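Local atomic coordinates of dextranase (Pseudarthrobacter oxydans, PDB entry 6NZS), a protein that catalyses the endohydrolysis of (1->6)-alpha-D-glucosidic linkages in dextran, as a member of glycoside hydrolase family 49. Residues Arg176-Glu181 against Asn511-Thr516; Gly483-Ala488 against Leu505-Trp510; Ile405-Asn410 against Asn436-Lys441. All blocks are in the same frame, centred on the assembly; numbering follows the deposited sequence.

Contact 1. Residues Arg176-Glu181 against Asn511-Thr516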
loop_
_atom_site.group_PDB
_atom_site.type_symbol
_atom_site.label_atom_id
_atom_site.label_comp_id
_atom_site.label_asym_id
_atom_site.label_seq_id
_atom_site.Cartn_x
_atom_site.Cartn_y
_atom_site.Cartn_z
ATOM N N ARG A 176 -6.029 -15.459 -20.500
ATOM C CA ARG A 176 -6.588 -14.109 -20.521
ATOM C C ARG A 176 -5.611 -13.136 -19.874
ATOM O O ARG A 176 -5.208 -13.334 -18.728
ATOM C CB ARG A 176 -7.912 -14.055 -19.751
ATOM C CG ARG A 176 -8.916 -15.094 -20.180
ATOM C CD ARG A 176 -9.372 -14.916 -21.620
ATOM N NE ARG A 176 -10.460 -15.858 -21.869
ATOM C CZ ARG A 176 -11.727 -15.628 -21.536
ATOM N NH1 ARG A 176 -12.088 -14.472 -20.982
ATOM N NH2 ARG A 176 -12.651 -16.557 -21.767
ATOM N N ALA A 177 -5.270 -12.065 -20.588
ATOM C CA ALA A 177 -4.360 -11.061 -20.036
ATOM C C ALA A 177 -4.989 -10.364 -18.835
ATOM O O ALA A 177 -6.159 -9.965 -18.872
ATOM C CB ALA A 177 -3.999 -10.030 -21.105
ATOM N N ILE A 178 -4.211 -10.228 -17.768
ATOM C CA ILE A 178 -4.641 -9.559 -16.544
ATOM C C ILE A 178 -3.963 -8.198 -16.381
ATOM O O ILE A 178 -4.631 -7.193 -16.119
ATOM C CB ILE A 178 -4.414 -10.466 -15.311
ATOM C CG1 ILE A 178 -5.331 -11.700 -15.375
ATOM C CG2 ILE A 178 -4.607 -9.694 -14.007
ATOM C CD1 ILE A 178 -6.831 -11.387 -15.494
ATOM N N HIS A 179 -2.640 -8.143 -16.540
ATOM C CA HIS A 179 -1.939 -6.882 -16.340
ATOM C C HIS A 179 -0.499 -7.021 -16.811
ATOM O O HIS A 179 0.083 -8.103 -16.728
ATOM C CB HIS A 179 -1.960 -6.477 -14.859
ATOM C CG HIS A 179 -1.626 -5.037 -14.636
ATOM N ND1 HIS A 179 -2.555 -4.027 -14.788
ATOM C CD2 HIS A 179 -0.461 -4.432 -14.306
ATOM C CE1 HIS A 179 -1.973 -2.861 -14.553
ATOM N NE2 HIS A 179 -0.705 -3.079 -14.258
ATOM N N THR A 180 0.069 -5.914 -17.289
ATOM C CA THR A 180 1.456 -5.854 -17.740
ATOM C C THR A 180 2.245 -4.922 -16.827
ATOM O O THR A 180 1.819 -3.791 -16.570
ATOM C CB THR A 180 1.507 -5.362 -19.187
ATOM O OG1 THR A 180 0.866 -6.330 -20.026
ATOM C CG2 THR A 180 2.949 -5.182 -19.653
ATOM N N GLU A 181 3.381 -5.392 -16.322
ATOM C CA GLU A 181 4.147 -4.617 -15.352
ATOM C C GLU A 181 5.581 -5.136 -15.348
ATOM O O GLU A 181 5.864 -6.213 -15.905
ATOM C CB GLU A 181 3.532 -4.733 -13.948
ATOM C CG GLU A 181 3.726 -6.140 -13.373
ATOM C CD GLU A 181 2.990 -6.422 -12.074
ATOM O OE1 GLU A 181 2.377 -5.507 -11.498
ATOM O OE2 GLU A 181 3.026 -7.587 -11.627
ATOM N N ASN A 511 -9.428 -5.803 -18.359
ATOM C CA ASN A 511 -8.563 -6.939 -18.657
ATOM C C ASN A 511 -9.267 -7.929 -19.590
ATOM O O ASN A 511 -10.359 -7.678 -20.112
ATOM C CB ASN A 511 -8.030 -7.555 -17.366
ATOM C CG ASN A 511 -9.125 -8.193 -16.508
ATOM O OD1 ASN A 511 -10.186 -8.579 -17.001
ATOM N ND2 ASN A 511 -8.858 -8.310 -15.211
ATOM N N GLY A 512 -8.638 -9.078 -19.818
ATOM C CA GLY A 512 -9.141 -10.066 -20.755
ATOM C C GLY A 512 -10.186 -11.042 -20.242
ATOM O O GLY A 512 -10.543 -11.987 -20.959
ATOM N N LEU A 513 -10.701 -10.853 -19.031
ATOM C CA LEU A 513 -11.740 -11.731 -18.509
ATOM C C LEU A 513 -13.041 -11.516 -19.281
ATOM O O LEU A 513 -13.204 -10.544 -20.022
ATOM C CB LEU A 513 -11.983 -11.415 -17.034
ATOM C CG LEU A 513 -10.791 -11.654 -16.110
ATOM C CD1 LEU A 513 -11.100 -11.127 -14.729
ATOM C CD2 LEU A 513 -10.450 -13.146 -16.061
ATOM N N ASP A 514 -13.984 -12.440 -19.096
ATOM C CA ASP A 514 -15.318 -12.227 -19.641
ATOM C C ASP A 514 -15.934 -10.989 -18.998
ATOM O O ASP A 514 -15.677 -10.679 -17.829
ATOM C CB ASP A 514 -16.228 -13.409 -19.307
ATOM C CG ASP A 514 -15.880 -14.666 -20.072
ATOM O OD1 ASP A 514 -14.861 -14.700 -20.786
ATOM O OD2 ASP A 514 -16.653 -15.641 -19.946
ATOM N N TRP A 515 -16.796 -10.295 -19.747
ATOM C CA TRP A 515 -17.394 -9.086 -19.183
ATOM C C TRP A 515 -18.233 -9.380 -17.943
ATOM O O TRP A 515 -18.355 -8.520 -17.068
ATOM C CB TRP A 515 -18.149 -8.245 -20.227
ATOM C CG TRP A 515 -19.211 -8.943 -21.049
ATOM C CD1 TRP A 515 -19.073 -9.417 -22.326
ATOM C CD2 TRP A 515 -20.570 -9.197 -20.673
ATOM N NE1 TRP A 515 -20.256 -9.960 -22.760
ATOM C CE2 TRP A 515 -21.190 -9.845 -21.765
ATOM C CE3 TRP A 515 -21.322 -8.948 -19.521
ATOM C CZ2 TRP A 515 -22.527 -10.246 -21.738
ATOM C CZ3 TRP A 515 -22.658 -9.353 -19.495
ATOM C CH2 TRP A 515 -23.238 -9.999 -20.596
ATOM N N THR A 516 -18.781 -10.594 -17.826
ATOM C CA THR A 516 -19.519 -10.964 -16.621
ATOM C C THR A 516 -18.636 -10.937 -15.376
ATOM O O THR A 516 -19.133 -10.673 -14.272
ATOM C CB THR A 516 -20.149 -12.346 -16.807
ATOM O OG1 THR A 516 -19.158 -13.266 -17.280
ATOM C CG2 THR A 516 -21.279 -12.279 -17.817
HETATM O O HOH W 1 -15.808 -17.818 -21.171
HETATM O O HOH W 2 -6.671 -6.821 -14.164
#
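Arg176 reaches across Gly512 to the carboxylate of Asp514. Its CB, CG and CD all pass close to the Gly512 carbonyl, and CD comes nearest, 3.2 Å from Gly512 O. The chain bends at chi2 (-64°), which places CD there. NE lies further from that oxygen. NH1 turns back to it and donates a hydrogen bond to Gly512 O at 2.9 Å, in the carbonyl plane and on a lone pair. NH1 also donates to Asp514 OD1 at 2.8 Å, and NH2 to the same OD1 at 3.0 Å. The guanidinium thus meets the carboxylate end-on, with both nitrogens on one oxygen and the two planes 23° apart. NH1 arrives on the anti side of OD1 and NH2 on the syn side, both from the same face of the carboxylate. A water donates to Asp514 OD2 and accepts only a weak bond from Arg176 NH2.

Beside the salt bridge, Gly512 N donates to Ala177 O at 2.8 Å. A second water links Ile178 O with Asn511 ND2. Asn511 OD1 accepts from Leu513 N in an Asx turn, with Leu513 N above the amide carbonyl plane. Ile178 CD1 packs 4.0 Å from Leu513 CG and also touches Asn511 ND2. Ile178 and His179 form a classic beta bulge opposite Ala157 of strand 154-159.

The contact joins the Ig-like N-terminal domain to a loop of the solenoid. Its outer end is ionic and partly open to solvent. Its inner end combines a backbone hydrogen bond, a bridging water and the Ile178-Leu513 apolar contact. The Gly512 carbonyl probably helps Asp514 to stabilise the arginine charge.

Contact 2. Residues Gly483-Ala488 against Leu505-Trp510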
loop_
_atom_site.group_PDB
_atom_site.type_symbol
_atom_site.label_atom_id
_atom_site.label_comp_id
_atom_site.label_asym_id
_atom_site.label_seq_id
_atom_site.Cartn_x
_atom_site.Cartn_y
_atom_site.Cartn_z
ATOM N N GLY A 483 -3.182 0.953 -16.940
ATOM C CA GLY A 483 -3.258 -0.397 -17.479
ATOM C C GLY A 483 -4.636 -1.022 -17.272
ATOM O O GLY A 483 -5.646 -0.342 -17.060
ATOM N N MET A 484 -4.667 -2.353 -17.331
ATOM C CA MET A 484 -5.911 -3.107 -17.235
ATOM C C MET A 484 -6.284 -3.401 -15.787
ATOM O O MET A 484 -5.419 -3.619 -14.938
ATOM C CB MET A 484 -5.761 -4.451 -17.952
ATOM C CG MET A 484 -5.489 -4.340 -19.431
ATOM S SD MET A 484 -5.302 -5.966 -20.208
ATOM C CE MET A 484 -3.761 -6.518 -19.516
ATOM N N THR A 485 -7.589 -3.413 -15.509
ATOM C CA THR A 485 -8.086 -3.885 -14.218
ATOM C C THR A 485 -9.332 -4.730 -14.444
ATOM O O THR A 485 -9.790 -4.913 -15.579
ATOM C CB THR A 485 -8.317 -2.752 -13.205
ATOM O OG1 THR A 485 -8.431 -3.311 -11.893
ATOM C CG2 THR A 485 -9.588 -1.961 -13.518
ATOM N N ASN A 486 -9.879 -5.253 -13.343
ATOM C CA ASN A 486 -10.992 -6.196 -13.433
ATOM C C ASN A 486 -12.367 -5.555 -13.286
ATOM O O ASN A 486 -13.280 -5.908 -14.043
ATOM C CB ASN A 486 -10.820 -7.391 -12.476
ATOM C CG ASN A 486 -10.904 -7.014 -11.010
ATOM O OD1 ASN A 486 -10.566 -5.893 -10.610
ATOM N ND2 ASN A 486 -11.327 -7.972 -10.186
ATOM N N CYS A 487 -12.559 -4.630 -12.343
ATOM C CA CYS A 487 -13.892 -4.069 -12.128
ATOM C C CYS A 487 -13.780 -2.768 -11.345
ATOM O O CYS A 487 -12.822 -2.550 -10.604
ATOM C CB CYS A 487 -14.834 -5.062 -11.425
ATOM S SG CYS A 487 -14.169 -5.866 -9.954
ATOM N N ALA A 488 -14.791 -1.909 -11.513
ATOM C CA ALA A 488 -14.767 -0.583 -10.898
ATOM C C ALA A 488 -15.222 -0.599 -9.440
ATOM O O ALA A 488 -14.500 -0.128 -8.558
ATOM C CB ALA A 488 -15.619 0.398 -11.709
ATOM N N LEU A 505 -12.925 8.625 -11.487
ATOM C CA LEU A 505 -12.396 7.266 -11.565
ATOM C C LEU A 505 -12.119 7.017 -13.039
ATOM O O LEU A 505 -13.049 6.831 -13.832
ATOM C CB LEU A 505 -13.412 6.263 -11.026
ATOM C CG LEU A 505 -13.075 4.788 -11.288
ATOM C CD1 LEU A 505 -11.744 4.417 -10.641
ATOM C CD2 LEU A 505 -14.187 3.866 -10.815
ATOM N N ASN A 506 -10.843 7.051 -13.426
ATOM C CA ASN A 506 -10.450 6.899 -14.818
ATOM C C ASN A 506 -9.623 5.632 -14.947
ATOM O O ASN A 506 -8.555 5.506 -14.336
ATOM C CB ASN A 506 -9.732 8.144 -15.357
ATOM C CG ASN A 506 -8.442 8.458 -14.628
ATOM O OD1 ASN A 506 -7.354 8.148 -15.121
ATOM N ND2 ASN A 506 -8.547 9.131 -13.479
ATOM N N ILE A 507 -10.154 4.676 -15.696
ATOM C CA ILE A 507 -9.549 3.360 -15.872
ATOM C C ILE A 507 -9.036 3.261 -17.303
ATOM O O ILE A 507 -9.768 3.564 -18.251
ATOM C CB ILE A 507 -10.575 2.257 -15.560
ATOM C CG1 ILE A 507 -10.992 2.323 -14.086
ATOM C CG2 ILE A 507 -10.025 0.872 -15.904
ATOM C CD1 ILE A 507 -12.153 1.391 -13.735
ATOM N N ASP A 508 -7.779 2.845 -17.465
ATOM C CA ASP A 508 -7.218 2.749 -18.814
ATOM C C ASP A 508 -7.960 1.715 -19.655
ATOM O O ASP A 508 -8.297 1.971 -20.816
ATOM C CB ASP A 508 -5.735 2.374 -18.758
ATOM C CG ASP A 508 -4.827 3.559 -18.524
ATOM O OD1 ASP A 508 -5.325 4.698 -18.463
ATOM O OD2 ASP A 508 -3.605 3.338 -18.401
ATOM N N ALA A 509 -8.186 0.525 -19.102
ATOM C CA ALA A 509 -8.733 -0.571 -19.888
ATOM C C ALA A 509 -9.250 -1.644 -18.947
ATOM O O ALA A 509 -8.815 -1.748 -17.796
ATOM C CB ALA A 509 -7.662 -1.177 -20.810
ATOM N N TRP A 510 -10.186 -2.446 -19.453
ATOM C CA TRP A 510 -10.514 -3.691 -18.772
ATOM C C TRP A 510 -9.541 -4.782 -19.198
ATOM O O TRP A 510 -8.922 -4.723 -20.264
ATOM C CB TRP A 510 -11.934 -4.151 -19.111
ATOM C CG TRP A 510 -12.999 -3.162 -18.759
ATOM C CD1 TRP A 510 -13.914 -2.608 -19.613
ATOM C CD2 TRP A 510 -13.284 -2.627 -17.459
ATOM N NE1 TRP A 510 -14.738 -1.745 -18.928
ATOM C CE2 TRP A 510 -14.375 -1.740 -17.605
ATOM C CE3 TRP A 510 -12.719 -2.802 -16.192
ATOM C CZ2 TRP A 510 -14.905 -1.021 -16.526
ATOM C CZ3 TRP A 510 -13.245 -2.092 -15.122
ATOM C CH2 TRP A 510 -14.330 -1.212 -15.295
#
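Trp510 brings CE3, CZ3 and CH2 of its ring up to the backbone of Thr485 to Ala488 and has the most surface buried here. Its CZ3 comes 3.6 Å from Cys487 CA. CH2 reaches Ala488 N and Ala488 CB. Thr485 O lies at the edge of the ring, near its plane, 3.7 Å from Trp510 CE3. Its NE1 is bound elsewhere, to Leu569 O.

Thr485 sits between this ring and Ile507. Its CG2 is 3.7 Å from Ile507 CG2, and the two side chains cross at about a right angle. The same methyl faces Trp510 CZ3. Its OG1 pairs with Asn436. Thr485 N donates to Ala509 O at 3.1 Å. This is parallel pairing between successive coils of the right-handed beta-helix of this family. Met484 pairs with Ala509 and Thr485 with Trp510, just after each segment turns a corner, at Gly483 and at Asp508.

Gly483 lies at the first corner, where its positive phi (69°) goes with the turn of the chain. Its N donates to Asp508 OD2 at 2.8 Å, from above the carboxylate plane. Ala509 N returns a weak bond to Gly483 O at 3.4 Å. Further inside the coil, Ala488 CB touches Leu505 CD2 at 3.9 Å and also meets Ile507 CD1. Next to it, Cys487 is tied to Cys448 by a disulfide.

Contact 3. Residues Ile405-Asn410 against Asn436-Lys441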
loop_
_atom_site.group_PDB
_atom_site.type_symbol
_atom_site.label_atom_id
_atom_site.label_comp_id
_atom_site.label_asym_id
_atom_site.label_seq_id
_atom_site.Cartn_x
_atom_site.Cartn_y
_atom_site.Cartn_z
ATOM N N ILE A 405 -0.434 3.568 -5.466
ATOM C CA ILE A 405 -0.747 2.204 -5.044
ATOM C C ILE A 405 -0.300 1.214 -6.111
ATOM O O ILE A 405 -0.636 1.370 -7.290
ATOM C CB ILE A 405 -2.250 2.031 -4.750
ATOM C CG1 ILE A 405 -2.674 2.968 -3.606
ATOM C CG2 ILE A 405 -2.562 0.558 -4.436
ATOM C CD1 ILE A 405 -4.183 2.986 -3.351
ATOM N N TRP A 406 0.459 0.196 -5.693
ATOM C CA TRP A 406 0.783 -0.968 -6.517
ATOM C C TRP A 406 -0.004 -2.118 -5.902
ATOM O O TRP A 406 0.394 -2.692 -4.886
ATOM C CB TRP A 406 2.285 -1.255 -6.503
ATOM C CG TRP A 406 2.726 -2.200 -7.603
ATOM C CD1 TRP A 406 2.165 -3.408 -7.954
ATOM C CD2 TRP A 406 3.818 -1.991 -8.500
ATOM N NE1 TRP A 406 2.855 -3.950 -9.018
ATOM C CE2 TRP A 406 3.871 -3.100 -9.369
ATOM C CE3 TRP A 406 4.767 -0.968 -8.649
ATOM C CZ2 TRP A 406 4.828 -3.209 -10.386
ATOM C CZ3 TRP A 406 5.704 -1.076 -9.651
ATOM C CH2 TRP A 406 5.726 -2.180 -10.513
ATOM N N LYS A 407 -1.141 -2.434 -6.494
ATOM C CA LYS A 407 -2.009 -3.461 -5.952
ATOM C C LYS A 407 -1.551 -4.822 -6.465
ATOM O O LYS A 407 -1.127 -4.940 -7.615
ATOM C CB LYS A 407 -3.446 -3.149 -6.392
ATOM C CG LYS A 407 -4.484 -4.209 -6.081
ATOM C CD LYS A 407 -4.768 -4.270 -4.594
ATOM C CE LYS A 407 -5.474 -5.559 -4.242
ATOM N NZ LYS A 407 -5.909 -5.537 -2.802
ATOM N N ASN A 408 -1.602 -5.843 -5.598
ATOM C CA ASN A 408 -1.297 -7.199 -6.046
ATOM C C ASN A 408 -2.590 -7.904 -6.456
ATOM O O ASN A 408 -3.355 -7.346 -7.248
ATOM C CB ASN A 408 -0.456 -7.957 -5.007
ATOM C CG ASN A 408 0.994 -7.465 -4.960
ATOM O OD1 ASN A 408 1.353 -6.479 -5.604
ATOM N ND2 ASN A 408 1.839 -8.189 -4.231
ATOM N N GLU A 409 -2.868 -9.099 -5.930
ATOM C CA GLU A 409 -3.938 -9.938 -6.472
ATOM C C GLU A 409 -5.232 -9.877 -5.678
ATOM O O GLU A 409 -6.326 -9.902 -6.265
ATOM C CB GLU A 409 -3.481 -11.401 -6.476
ATOM C CG GLU A 409 -2.340 -11.683 -7.431
ATOM C CD GLU A 409 -1.003 -11.796 -6.736
ATOM O OE1 GLU A 409 -0.939 -11.565 -5.509
ATOM O OE2 GLU A 409 -0.009 -12.116 -7.421
ATOM N N ASN A 410 -5.135 -9.834 -4.361
ATOM C CA ASN A 410 -6.221 -10.214 -3.479
ATOM C C ASN A 410 -6.826 -8.991 -2.810
ATOM O O ASN A 410 -6.098 -8.105 -2.350
ATOM C CB ASN A 410 -5.660 -11.156 -2.423
ATOM C CG ASN A 410 -6.690 -11.606 -1.460
ATOM O OD1 ASN A 410 -7.614 -12.328 -1.825
ATOM N ND2 ASN A 410 -6.556 -11.181 -0.202
ATOM N N ASN A 436 -2.106 -3.344 -10.902
ATOM C CA ASN A 436 -2.931 -4.238 -10.102
ATOM C C ASN A 436 -2.961 -5.587 -10.795
ATOM O O ASN A 436 -2.846 -5.663 -12.019
ATOM C CB ASN A 436 -4.360 -3.701 -9.935
ATOM C CG ASN A 436 -5.198 -3.892 -11.180
ATOM O OD1 ASN A 436 -5.967 -4.856 -11.282
ATOM N ND2 ASN A 436 -5.041 -2.995 -12.149
ATOM N N ARG A 437 -3.147 -6.648 -10.006
ATOM C CA ARG A 437 -3.263 -7.995 -10.545
ATOM C C ARG A 437 -4.573 -8.634 -10.103
ATOM O O ARG A 437 -4.641 -9.836 -9.839
ATOM C CB ARG A 437 -2.062 -8.866 -10.171
ATOM C CG ARG A 437 -0.774 -8.505 -10.927
ATOM C CD ARG A 437 0.285 -9.611 -10.826
ATOM N NE ARG A 437 0.625 -9.932 -9.442
ATOM C CZ ARG A 437 1.501 -9.269 -8.699
ATOM N NH1 ARG A 437 2.162 -8.226 -9.194
ATOM N NH2 ARG A 437 1.719 -9.651 -7.444
ATOM N N MET A 438 -5.634 -7.833 -10.019
ATOM C CA MET A 438 -6.937 -8.356 -9.616
ATOM C C MET A 438 -7.520 -9.164 -10.772
ATOM O O MET A 438 -7.749 -8.632 -11.864
ATOM C CB MET A 438 -7.855 -7.212 -9.190
ATOM C CG MET A 438 -7.326 -6.470 -7.951
ATOM S SD MET A 438 -8.461 -5.246 -7.238
ATOM C CE MET A 438 -8.561 -4.075 -8.583
ATOM N N TYR A 439 -7.727 -10.462 -10.551
ATOM C CA TYR A 439 -7.801 -11.391 -11.674
ATOM C C TYR A 439 -8.986 -12.346 -11.682
ATOM O O TYR A 439 -9.108 -13.110 -12.636
ATOM C CB TYR A 439 -6.520 -12.241 -11.762
ATOM C CG TYR A 439 -6.334 -13.263 -10.641
ATOM C CD1 TYR A 439 -6.837 -14.560 -10.747
ATOM C CD2 TYR A 439 -5.627 -12.938 -9.488
ATOM C CE1 TYR A 439 -6.654 -15.487 -9.731
ATOM C CE2 TYR A 439 -5.436 -13.864 -8.473
ATOM C CZ TYR A 439 -5.947 -15.135 -8.605
ATOM O OH TYR A 439 -5.752 -16.052 -7.600
ATOM N N TRP A 440 -9.845 -12.333 -10.667
ATOM C CA TRP A 440 -10.750 -13.458 -10.427
ATOM C C TRP A 440 -11.693 -13.714 -11.598
ATOM O O TRP A 440 -12.343 -12.799 -12.116
ATOM C CB TRP A 440 -11.588 -13.181 -9.183
ATOM C CG TRP A 440 -10.818 -12.829 -7.957
ATOM C CD1 TRP A 440 -10.841 -11.632 -7.294
ATOM C CD2 TRP A 440 -9.952 -13.687 -7.205
ATOM N NE1 TRP A 440 -10.035 -11.691 -6.189
ATOM C CE2 TRP A 440 -9.484 -12.944 -6.103
ATOM C CE3 TRP A 440 -9.537 -15.017 -7.350
ATOM C CZ2 TRP A 440 -8.606 -13.472 -5.163
ATOM C CZ3 TRP A 440 -8.661 -15.544 -6.416
ATOM C CH2 TRP A 440 -8.206 -14.772 -5.332
ATOM N N LYS A 441 -11.790 -14.989 -11.985
ATOM C CA LYS A 441 -12.765 -15.400 -12.987
ATOM C C LYS A 441 -14.178 -15.364 -12.418
ATOM O O LYS A 441 -15.120 -14.931 -13.096
ATOM C CB LYS A 441 -12.394 -16.813 -13.446
ATOM C CG LYS A 441 -13.394 -17.557 -14.317
ATOM C CD LYS A 441 -12.840 -18.957 -14.581
ATOM C CE LYS A 441 -13.880 -19.915 -15.137
ATOM N NZ LYS A 441 -13.303 -21.267 -15.393
HETATM O O HOH W 3 3.907 -7.017 -7.233
HETATM O O HOH W 4 -8.996 -8.754 -5.919
HETATM O O HOH W 5 -10.283 -10.789 -3.443
#
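Trp406 begins the contact, with NE1 near Arg437 NH1, but its bond goes to Glu181. Lys407 CB meets Asn436 CB at 3.7 Å, and its CG touches Met438 CG, the two side chains crossing at about a right angle. NZ donates to Asn410 O and is also bound to Asp388 O and Pro412 O. Lys407 O receives a CA-H...O contact from Asn436 CA at 3.2 Å.

Asn408 O accepts from Arg437 N at 2.9 Å, the donor standing above the carbonyl plane. The Asn408 side chain runs beside that of Arg437, its CG 3.4 Å from Arg437 NH2, with the planes 41° apart. A water joins Asn408 OD1 to Arg437 NH1, and OD1 is also bound by Asn385.

Glu409 makes the salt bridge: OE2 takes Arg437 NE at 3.0 Å and a weaker bond from Arg437 NH2. OE2 lies at the guanidinium edge, but NE comes from well above the carboxylate plane. Arg437 NH1 pairs with Glu181, so the buried arginine charge is probably balanced by two acids. Glu409 CB lies at the edge of the Tyr439 ring, 3.7 Å from Tyr439 CE2. A water lies between Glu409 O and Trp440 NE1; its bond from NE1 is weak. Asn410 OD1 meets the ring edge of Trp440 at CZ2, 3.7 Å away.

The two segments run in nearly the same direction on neighbouring solenoid coils, the first from the end of strand 398-407 and the second just after strand 423-435. Strand 176-192 of the Ig-like domain packs on Trp406, Asn436 and Tyr439, and strand 168-169 on Glu409 and Tyr439.

Overall arrangement
The three contacts lie on the same side of the chain's centre, with centres about 10 to 11 Å apart. Contact 1 brings the Ig-like domain onto the solenoid, while contacts 2 and 3 each join successive coils. Strand 176-192 meets both. Glu181 OE2 forms a salt bridge with Arg437 NH1 of contact 3 at 2.7 Å, and Glu181 OE1 is 3.0 Å from Trp406 NE1. His179 ND1 lies 2.9 Å from Met484 O of contact 2. Met484 O also lies 2.9 Å from Asn436 ND2, so one carbonyl connects all three contacts. Asn511 N, 2.9 Å from Thr485 O, continues the pairing of contact 2 into contact 1.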